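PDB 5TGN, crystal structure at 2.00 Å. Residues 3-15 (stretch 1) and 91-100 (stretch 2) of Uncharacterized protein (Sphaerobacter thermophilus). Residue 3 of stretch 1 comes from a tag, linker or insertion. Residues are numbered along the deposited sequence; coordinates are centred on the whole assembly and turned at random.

Stretch 1 (3-15) AMAAIDLAREYIS
Stretch 2 (91-100) EWIFDVDGDR

Helix against strand in one chain: residues 6-15 form a helix that continues later in the chain, and residues 91-97 form a strand that begins earlier and ends in a type I' turn from Asp97 to Arg100. The two axes approach to 9.1 Å with N-to-C directions 132° apart, so the segments run obliquely antiparallel. The register follows from this: the CA atoms of Met4 and Asp99 lie 5.7 Å apart, those of Ala6 and Val96 5.9 Å, and those of Ala10 and Phe94 6.8 Å.

Backbone: helix phi/psi values stay near -62/-43, with i to i+4 bonds from Leu9 N to Ala5 O (2.9 Å) through Ser15 N to Arg11 O (3.0 Å). Met4 (-89/137) and Ala5 (-74/168) are extended; Ala5 is the N-cap residue, and its N donates to Asp8 OD2 at 3.2 Å, tying the start of the helix to a first-turn side chain. Strand residues 91-96 have phi from -101 to -122 and psi from 114 to 139; Asp97 is at -150/140. Gly98 (56/41) and Asp99 (59/23) supply the positive phi values of the turn, which is closed by Asp97 N to Arg100 O (3.0 Å) and Arg100 N to Asp97 O (3.1 Å).

Apolar contacts: no hydrogen bond joins the stretches, and the 503 Å² buried between them rests largely on hydrocarbon and aromatic packing. Strand alternation directs the CB atoms of Trp92, Phe94 and Val96 toward the helix, while that of Asp95 points away. Val96 (chi1 t, 169°) meets two helix residues, its CG2 lying 3.7 Å from Ala6 CB and its CG1 3.7 Å from Leu9 CD1. Leu9 (m, t; -68°, 169°) also reaches the turn, where CD1 lies 3.4 Å from Asp99 O and 3.7 Å from Arg100 CA.

CH-pi contacts: Ala10 CB sits over one face of Phe94 (chi1 m, -62°; chi2 -98°), 3.7 Å from the ring centroid formed by CG, CD1, CD2, CE1, CE2 and CZ, and 20° off its normal. Its short side chain lets the ring lie close to the helix backbone. Ile14 (m, m; -60°, -65°) points its CB sideways, but its end turns nearer: CD1 lies over one face of Trp92 (m, -68°; chi2 -93°), 3.9 Å from CE2.

Aromatic pairs: Tyr13 (t, 173°; chi2 88°) adjoins both strand aromatics. Phe94 presents its edge to the Tyr13 face in an offset edge-to-face pair, with planes at 71°; Tyr13 CB is 3.7 Å from Phe94 CE1. The Tyr13-Trp92 pair is oblique, with planes at 58° and Tyr13 CE2 4.0 Å from Trp92 CD1.

Polar margin: at the exposed end, Asp99 (chi1 p, 67°; chi2 59°) places CB 3.6 Å from Met4 O, a packing contact. Selenomethionine Met4 (m, t; -81°, 179°) and tag-derived Ala3 are poorly ordered.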

# COMPACT_ATOMS: atom_id res chain seq x y z
N ALA A 3 4.81 -17.08 -28.75
CA ALA A 3 4.08 -15.82 -28.68
C ALA A 3 2.80 -15.95 -27.85
O ALA A 3 1.81 -16.51 -28.30
CB ALA A 3 3.73 -15.34 -30.08
N MSE A 4 2.84 -15.42 -26.64
CA MSE A 4 1.70 -15.53 -25.74
C MSE A 4 0.71 -14.38 -25.90
O MSE A 4 1.11 -13.22 -26.04
CB MSE A 4 2.19 -15.59 -24.30
CG MSE A 4 2.67 -16.95 -23.86
SE MSE A 4 3.27 -16.83 -22.02
CE MSE A 4 5.20 -16.67 -22.35
N ALA A 5 -0.58 -14.71 -25.90
CA ALA A 5 -1.61 -13.69 -25.92
C ALA A 5 -1.71 -13.01 -24.55
O ALA A 5 -1.14 -13.48 -23.55
CB ALA A 5 -2.96 -14.29 -26.32
N ALA A 6 -2.44 -11.90 -24.51
CA ALA A 6 -2.52 -11.13 -23.27
C ALA A 6 -3.11 -11.95 -22.14
O ALA A 6 -2.62 -11.89 -21.00
CB ALA A 6 -3.34 -9.86 -23.48
N ILE A 7 -4.17 -12.73 -22.42
CA ILE A 7 -4.75 -13.54 -21.35
C ILE A 7 -3.76 -14.59 -20.87
O ILE A 7 -3.72 -14.90 -19.67
CB ILE A 7 -6.09 -14.16 -21.80
CG1 ILE A 7 -6.78 -14.85 -20.62
CG2 ILE A 7 -5.91 -15.15 -22.98
CD1 ILE A 7 -7.15 -13.90 -19.47
N ASP A 8 -2.94 -15.14 -21.78
CA ASP A 8 -1.89 -16.08 -21.39
C ASP A 8 -0.86 -15.43 -20.47
O ASP A 8 -0.42 -16.05 -19.49
CB ASP A 8 -1.18 -16.64 -22.62
CG ASP A 8 -2.12 -17.42 -23.55
OD1 ASP A 8 -3.12 -17.99 -23.06
OD2 ASP A 8 -1.84 -17.45 -24.77
N LEU A 9 -0.42 -14.21 -20.81
CA LEU A 9 0.53 -13.50 -19.96
C LEU A 9 -0.06 -13.27 -18.58
O LEU A 9 0.62 -13.47 -17.56
CB LEU A 9 0.94 -12.17 -20.60
CG LEU A 9 1.77 -12.23 -21.88
CD1 LEU A 9 1.88 -10.86 -22.55
CD2 LEU A 9 3.15 -12.80 -21.60
N ALA A 10 -1.32 -12.85 -18.52
CA ALA A 10 -1.95 -12.56 -17.24
C ALA A 10 -2.03 -13.82 -16.38
O ALA A 10 -1.67 -13.79 -15.20
CB ALA A 10 -3.34 -11.95 -17.46
N ARG A 11 -2.52 -14.93 -16.95
CA ARG A 11 -2.61 -16.16 -16.18
C ARG A 11 -1.23 -16.64 -15.73
O ARG A 11 -1.08 -17.18 -14.62
CB ARG A 11 -3.29 -17.27 -17.00
CG ARG A 11 -4.79 -17.07 -17.30
CD ARG A 11 -5.21 -18.05 -18.44
NE ARG A 11 -6.61 -17.89 -18.82
CZ ARG A 11 -7.12 -18.27 -19.99
NH1 ARG A 11 -6.34 -18.83 -20.91
NH2 ARG A 11 -8.40 -18.07 -20.24
N GLU A 12 -0.23 -16.53 -16.60
CA GLU A 12 1.11 -16.96 -16.23
C GLU A 12 1.68 -16.07 -15.12
O GLU A 12 2.43 -16.55 -14.26
CB GLU A 12 2.05 -16.95 -17.44
CG GLU A 12 3.42 -17.53 -17.14
CD GLU A 12 3.35 -19.01 -16.76
OE1 GLU A 12 2.33 -19.67 -17.08
OE2 GLU A 12 4.30 -19.51 -16.13
N TYR A 13 1.38 -14.77 -15.16
CA TYR A 13 1.82 -13.88 -14.09
C TYR A 13 1.30 -14.39 -12.75
O TYR A 13 2.07 -14.57 -11.81
CB TYR A 13 1.35 -12.44 -14.35
CG TYR A 13 1.67 -11.54 -13.16
CD1 TYR A 13 2.89 -10.89 -13.06
CD2 TYR A 13 0.77 -11.42 -12.09
CE1 TYR A 13 3.20 -10.10 -11.95
CE2 TYR A 13 1.06 -10.62 -10.98
CZ TYR A 13 2.28 -9.98 -10.92
OH TYR A 13 2.59 -9.21 -9.81
N ILE A 14 0.01 -14.69 -12.68
CA ILE A 14 -0.55 -15.24 -11.44
C ILE A 14 0.15 -16.54 -11.06
O ILE A 14 0.43 -16.79 -9.88
CB ILE A 14 -2.07 -15.45 -11.58
CG1 ILE A 14 -2.78 -14.13 -11.89
CG2 ILE A 14 -2.66 -16.08 -10.28
CD1 ILE A 14 -2.68 -13.08 -10.73
N SER A 15 0.41 -17.41 -12.03
CA SER A 15 1.03 -18.68 -11.69
C SER A 15 2.42 -18.46 -11.12
O SER A 15 2.83 -19.12 -10.14
CB SER A 15 1.08 -19.59 -12.93
OG SER A 15 1.66 -20.85 -12.62
N GLU A 91 -7.61 -6.69 -7.76
CA GLU A 91 -7.82 -6.52 -9.19
C GLU A 91 -6.46 -6.29 -9.84
O GLU A 91 -5.70 -5.44 -9.38
CB GLU A 91 -8.78 -5.35 -9.46
CG GLU A 91 -8.84 -4.85 -10.91
CD GLU A 91 -9.75 -3.64 -11.05
OE1 GLU A 91 -9.32 -2.50 -10.74
OE2 GLU A 91 -10.92 -3.82 -11.40
N TRP A 92 -6.16 -7.07 -10.88
CA TRP A 92 -4.92 -6.93 -11.67
C TRP A 92 -5.31 -6.42 -13.05
O TRP A 92 -6.08 -7.07 -13.76
CB TRP A 92 -4.18 -8.26 -11.79
CG TRP A 92 -3.59 -8.81 -10.51
CD1 TRP A 92 -2.31 -8.61 -10.03
CD2 TRP A 92 -4.24 -9.68 -9.57
NE1 TRP A 92 -2.14 -9.29 -8.84
CE2 TRP A 92 -3.31 -9.95 -8.53
CE3 TRP A 92 -5.52 -10.26 -9.50
CZ2 TRP A 92 -3.62 -10.78 -7.44
CZ3 TRP A 92 -5.82 -11.07 -8.42
CH2 TRP A 92 -4.88 -11.32 -7.40
N ILE A 93 -4.77 -5.27 -13.46
CA ILE A 93 -5.06 -4.72 -14.79
C ILE A 93 -3.78 -4.80 -15.59
O ILE A 93 -2.81 -4.12 -15.26
CB ILE A 93 -5.56 -3.27 -14.72
CG1 ILE A 93 -6.79 -3.16 -13.80
CG2 ILE A 93 -5.86 -2.72 -16.15
CD1 ILE A 93 -7.22 -1.69 -13.54
N PHE A 94 -3.76 -5.63 -16.65
CA PHE A 94 -2.58 -5.84 -17.49
C PHE A 94 -2.75 -5.08 -18.80
O PHE A 94 -3.73 -5.31 -19.52
CB PHE A 94 -2.38 -7.32 -17.83
CG PHE A 94 -2.14 -8.21 -16.66
CD1 PHE A 94 -0.84 -8.58 -16.31
CD2 PHE A 94 -3.21 -8.73 -15.94
CE1 PHE A 94 -0.61 -9.45 -15.23
CE2 PHE A 94 -2.98 -9.58 -14.84
CZ PHE A 94 -1.70 -9.93 -14.48
N ASP A 95 -1.80 -4.19 -19.12
CA ASP A 95 -1.68 -3.60 -20.46
C ASP A 95 -0.56 -4.33 -21.20
O ASP A 95 0.57 -4.37 -20.72
CB ASP A 95 -1.40 -2.10 -20.40
CG ASP A 95 -2.47 -1.32 -19.63
OD1 ASP A 95 -3.65 -1.38 -20.04
OD2 ASP A 95 -2.15 -0.68 -18.60
N VAL A 96 -0.88 -4.87 -22.38
CA VAL A 96 0.01 -5.77 -23.11
C VAL A 96 0.30 -5.18 -24.48
O VAL A 96 -0.60 -4.62 -25.12
CB VAL A 96 -0.61 -7.18 -23.24
CG1 VAL A 96 0.18 -8.08 -24.22
CG2 VAL A 96 -0.77 -7.81 -21.85
N ASP A 97 1.55 -5.29 -24.91
CA ASP A 97 1.92 -4.92 -26.27
C ASP A 97 3.08 -5.79 -26.71
O ASP A 97 3.99 -6.06 -25.93
CB ASP A 97 2.27 -3.43 -26.37
CG ASP A 97 2.16 -2.90 -27.81
OD1 ASP A 97 1.53 -3.57 -28.65
OD2 ASP A 97 2.70 -1.81 -28.10
N GLY A 98 3.05 -6.22 -27.97
CA GLY A 98 4.16 -7.00 -28.50
C GLY A 98 4.47 -8.24 -27.68
O GLY A 98 5.64 -8.55 -27.45
N ASP A 99 3.43 -8.94 -27.23
CA ASP A 99 3.47 -10.17 -26.44
C ASP A 99 4.23 -10.03 -25.11
O ASP A 99 4.65 -11.03 -24.52
CB ASP A 99 4.00 -11.37 -27.26
CG ASP A 99 5.46 -11.26 -27.66
OD1 ASP A 99 6.33 -11.15 -26.77
OD2 ASP A 99 5.74 -11.29 -28.88
N ARG A 100 4.35 -8.83 -24.55
CA ARG A 100 4.80 -8.67 -23.17
C ARG A 100 3.90 -7.69 -22.44
O ARG A 100 3.18 -6.92 -23.06
CB ARG A 100 6.25 -8.20 -23.07
CG ARG A 100 7.24 -9.24 -23.56
CD ARG A 100 8.68 -8.81 -23.39
NE ARG A 100 9.61 -9.90 -23.70
CZ ARG A 100 10.29 -10.58 -22.79
NH1 ARG A 100 10.18 -10.26 -21.51
NH2 ARG A 100 11.11 -11.56 -23.16